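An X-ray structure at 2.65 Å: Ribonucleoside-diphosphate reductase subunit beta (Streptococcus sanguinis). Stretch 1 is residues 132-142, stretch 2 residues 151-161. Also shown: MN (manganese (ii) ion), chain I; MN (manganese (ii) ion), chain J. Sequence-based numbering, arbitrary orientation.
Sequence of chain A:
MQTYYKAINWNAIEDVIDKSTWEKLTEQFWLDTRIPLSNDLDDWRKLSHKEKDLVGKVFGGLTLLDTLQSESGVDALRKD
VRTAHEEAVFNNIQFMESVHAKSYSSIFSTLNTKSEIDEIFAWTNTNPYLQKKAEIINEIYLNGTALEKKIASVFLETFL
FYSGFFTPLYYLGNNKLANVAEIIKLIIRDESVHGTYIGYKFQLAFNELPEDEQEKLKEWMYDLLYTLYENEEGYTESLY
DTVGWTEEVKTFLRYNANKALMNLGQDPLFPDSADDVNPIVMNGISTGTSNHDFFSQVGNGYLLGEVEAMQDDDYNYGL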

# COMPACT_ATOMS: atom_id res chain seq x y z
N LYS A 132 -6.86 -7.07 24.78
CA LYS A 132 -8.32 -7.00 24.82
C LYS A 132 -8.81 -5.83 23.95
O LYS A 132 -9.82 -5.95 23.27
N LYS A 133 -8.07 -4.73 23.98
CA LYS A 133 -8.37 -3.55 23.16
C LYS A 133 -8.31 -3.89 21.67
O LYS A 133 -9.20 -3.49 20.90
N ALA A 134 -7.28 -4.62 21.26
CA ALA A 134 -7.13 -5.06 19.87
C ALA A 134 -8.16 -6.13 19.50
O ALA A 134 -8.58 -6.21 18.34
N GLU A 135 -8.57 -6.94 20.47
CA GLU A 135 -9.56 -8.01 20.25
C GLU A 135 -10.93 -7.44 19.91
O GLU A 135 -11.63 -7.97 19.05
N ILE A 136 -11.32 -6.36 20.60
CA ILE A 136 -12.60 -5.69 20.34
C ILE A 136 -12.62 -5.10 18.93
O ILE A 136 -13.63 -5.17 18.23
N ILE A 137 -11.49 -4.53 18.51
CA ILE A 137 -11.40 -3.85 17.21
C ILE A 137 -11.30 -4.84 16.05
O ILE A 137 -12.00 -4.67 15.05
N ASN A 138 -10.45 -5.86 16.17
CA ASN A 138 -10.27 -6.84 15.09
C ASN A 138 -11.51 -7.71 14.87
O ASN A 138 -11.80 -8.11 13.75
N GLU A 139 -12.22 -8.01 15.96
CA GLU A 139 -13.49 -8.74 15.88
C GLU A 139 -14.50 -7.98 15.03
O GLU A 139 -15.29 -8.58 14.30
N ILE A 140 -14.47 -6.65 15.13
CA ILE A 140 -15.32 -5.79 14.30
C ILE A 140 -14.89 -5.86 12.83
O ILE A 140 -15.74 -5.94 11.94
N TYR A 141 -13.58 -5.84 12.59
CA TYR A 141 -13.06 -5.94 11.22
C TYR A 141 -13.40 -7.29 10.58
O TYR A 141 -13.75 -7.35 9.40
N LEU A 142 -13.30 -8.36 11.36
CA LEU A 142 -13.56 -9.71 10.86
C LEU A 142 -15.05 -10.00 10.67
O LEU A 142 -15.43 -10.69 9.72
N ILE A 151 -16.21 3.08 11.77
CA ILE A 151 -16.28 3.73 13.08
C ILE A 151 -15.12 3.29 13.98
O ILE A 151 -14.56 4.10 14.72
N ALA A 152 -14.77 2.00 13.91
CA ALA A 152 -13.72 1.43 14.75
C ALA A 152 -12.33 1.96 14.39
O ALA A 152 -11.52 2.23 15.27
N SER A 153 -12.07 2.09 13.09
CA SER A 153 -10.78 2.60 12.61
C SER A 153 -10.61 4.09 12.92
O SER A 153 -9.50 4.55 13.18
N VAL A 154 -11.71 4.84 12.90
CA VAL A 154 -11.70 6.26 13.26
C VAL A 154 -11.49 6.42 14.77
O VAL A 154 -10.66 7.22 15.19
N PHE A 155 -12.24 5.66 15.57
CA PHE A 155 -12.03 5.65 17.02
C PHE A 155 -10.61 5.23 17.37
O PHE A 155 -9.99 5.79 18.27
N LEU A 156 -10.10 4.23 16.66
CA LEU A 156 -8.77 3.69 16.92
C LEU A 156 -7.70 4.78 16.81
O LEU A 156 -7.06 5.13 17.80
N GLU A 157 -7.55 5.33 15.61
CA GLU A 157 -6.40 6.19 15.29
C GLU A 157 -6.62 7.69 15.51
O GLU A 157 -5.65 8.44 15.61
N THR A 158 -7.88 8.12 15.60
CA THR A 158 -8.20 9.54 15.83
C THR A 158 -8.41 9.88 17.31
O THR A 158 -8.33 11.05 17.69
N PHE A 159 -8.65 8.86 18.14
CA PHE A 159 -9.05 9.07 19.54
C PHE A 159 -8.14 8.34 20.54
O PHE A 159 -7.43 8.98 21.31
N LEU A 160 -8.16 7.01 20.51
CA LEU A 160 -7.45 6.21 21.52
C LEU A 160 -5.97 5.95 21.19
O LEU A 160 -5.25 5.35 21.99
N PHE A 161 -5.52 6.39 20.01
CA PHE A 161 -4.09 6.44 19.69
C PHE A 161 -3.41 7.55 20.49
O PHE A 161 -2.21 7.47 20.79

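Two helices run roughly antiparallel, 150° between their directions and 10.0 Å apart at closest approach, and no hydrogen bond crosses between them: apolar packing does the work. Along stretch 1, Lys-133, Ile-137 and Ile-140 point toward stretch 2, and Tyr-141 joins them through the end of its side chain; the spacing is that of one helix face.

Lys-133 opens the series with its aliphatic part. From chi1 t it extends so that CD lies 4.0 Å from CD1 of Leu-160, itself p at chi1, while NZ finds its hydrogen bond elsewhere in the structure. One turn on, Ile-137 (m, m) sits where the backbones come nearest, Ile-137 CA lying 6.3 Å from Ala-152 CA. The small methyl suits this close point: Ile-137 CD1 rests 4.1 Å from Ala-152 CB, and Ile-137 CG2 lies 4.3 Å from Leu-156 CD2. Ile-140 (m, t) reaches the same methyl, CD1 to Ala-152 CB at 4.1 Å.

Tyr-141 (chi1 m) starts sideways, but its ring brings the hydroxyl inward. Tyr-141 OH lies 3.3 Å from Ser-153 CB, which meets the ring edge, and 4.0 Å from Leu-156 CD2 (chi1 t); both Tyr-141 OH and Ser-153 OG hydrogen-bond elsewhere.

The metals stay outside this contact: Glu-157 bridges them, OE1 2.0 Å from MN of chain I and OE2 2.4 Å from MN of chain J.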

# COMPACT_ATOMS: atom_id res chain seq x y z
CB LYS A 132 -8.80 -6.84 26.27
CG LYS A 132 -10.17 -7.44 26.55
CD LYS A 132 -11.31 -6.49 26.22
CE LYS A 132 -12.67 -7.11 26.54
NZ LYS A 132 -13.02 -8.21 25.59
CB LYS A 133 -7.40 -2.41 23.48
CG LYS A 133 -7.68 -1.11 22.76
CD LYS A 133 -6.99 0.07 23.43
CE LYS A 133 -5.48 -0.06 23.39
NZ LYS A 133 -4.79 1.18 23.87
CB ALA A 134 -5.72 -5.58 19.63
CB GLU A 135 -9.66 -8.91 21.48
CG GLU A 135 -10.44 -10.20 21.25
CD GLU A 135 -10.83 -10.91 22.54
OE1 GLU A 135 -10.21 -10.63 23.59
OE2 GLU A 135 -11.75 -11.74 22.50
CB ILE A 136 -12.88 -4.58 21.37
CG1 ILE A 136 -13.10 -5.19 22.76
CG2 ILE A 136 -14.11 -3.77 20.97
CD1 ILE A 136 -13.00 -4.20 23.90
CB ILE A 137 -10.20 -2.87 17.18
CG1 ILE A 137 -10.36 -1.77 18.23
CG2 ILE A 137 -10.03 -2.25 15.79
CD1 ILE A 137 -11.51 -0.80 17.98
CB ASN A 138 -9.05 -7.73 15.36
CG ASN A 138 -8.63 -8.52 14.13
OD1 ASN A 138 -8.91 -8.15 12.99
ND2 ASN A 138 -7.94 -9.63 14.36
CB GLU A 139 -14.04 -9.00 17.29
CG GLU A 139 -15.36 -9.77 17.34
CD GLU A 139 -16.59 -8.88 17.21
OE1 GLU A 139 -16.60 -7.76 17.77
OE2 GLU A 139 -17.57 -9.31 16.56
CB ILE A 140 -15.32 -4.33 14.79
CG1 ILE A 140 -15.94 -4.23 16.19
CG2 ILE A 140 -16.09 -3.43 13.83
CD1 ILE A 140 -15.52 -3.00 16.97
CB TYR A 141 -11.54 -5.72 11.17
CG TYR A 141 -11.07 -4.31 11.50
CD1 TYR A 141 -11.76 -3.19 11.06
CD2 TYR A 141 -9.90 -4.11 12.24
CE1 TYR A 141 -11.32 -1.91 11.37
CE2 TYR A 141 -9.45 -2.84 12.54
CZ TYR A 141 -10.16 -1.74 12.11
OH TYR A 141 -9.72 -0.47 12.41
CB LEU A 142 -12.93 -10.76 11.78
CG LEU A 142 -11.39 -10.81 11.82
CD1 LEU A 142 -10.91 -11.70 12.96
CD2 LEU A 142 -10.83 -11.29 10.49
CB ILE A 151 -17.61 3.42 13.80
CG1 ILE A 151 -18.80 4.02 13.03
CG2 ILE A 151 -17.60 3.97 15.22
CD1 ILE A 151 -20.12 3.36 13.34
CB ALA A 152 -13.74 -0.09 14.66
CB SER A 153 -10.64 2.37 11.10
OG SER A 153 -9.32 2.64 10.67
CB VAL A 154 -12.98 6.99 12.81
CG1 VAL A 154 -13.04 8.40 13.38
CG2 VAL A 154 -13.05 7.04 11.29
CB PHE A 155 -13.00 4.69 17.73
CG PHE A 155 -14.38 5.26 17.99
CD1 PHE A 155 -14.55 6.58 18.40
CD2 PHE A 155 -15.50 4.45 17.86
CE1 PHE A 155 -15.82 7.08 18.64
CE2 PHE A 155 -16.76 4.94 18.11
CZ PHE A 155 -16.93 6.26 18.50
CB LEU A 156 -8.45 2.54 15.95
CG LEU A 156 -7.06 1.90 16.00
CD1 LEU A 156 -6.68 1.51 17.42
CD2 LEU A 156 -7.00 0.70 15.08
CB GLU A 157 -5.96 5.92 13.85
CG GLU A 157 -5.57 4.47 13.63
CD GLU A 157 -5.06 4.21 12.23
OE1 GLU A 157 -5.84 4.41 11.27
OE2 GLU A 157 -3.89 3.81 12.09
CB THR A 158 -9.48 9.96 15.06
OG1 THR A 158 -9.54 9.28 13.80
CG2 THR A 158 -9.50 11.47 14.82
CB PHE A 159 -10.53 8.69 19.71
CG PHE A 159 -10.88 8.13 21.07
CD1 PHE A 159 -10.76 8.90 22.21
CD2 PHE A 159 -11.37 6.83 21.19
CE1 PHE A 159 -11.08 8.38 23.46
CE2 PHE A 159 -11.70 6.31 22.43
CZ PHE A 159 -11.56 7.09 23.56
CB LEU A 160 -8.19 4.90 21.81
CG LEU A 160 -8.40 3.88 20.68
CD1 LEU A 160 -7.22 2.91 20.57
CD2 LEU A 160 -9.70 3.11 20.88
CB PHE A 161 -3.87 6.67 18.19
CG PHE A 161 -3.35 5.47 17.44
CD1 PHE A 161 -2.16 5.53 16.74
CD2 PHE A 161 -4.07 4.28 17.43
CE1 PHE A 161 -1.68 4.43 16.04
CE2 PHE A 161 -3.60 3.18 16.73
CZ PHE A 161 -2.40 3.25 16.04
MN MN I . -5.51 5.04 9.43
MN MN J . -1.54 4.38 11.93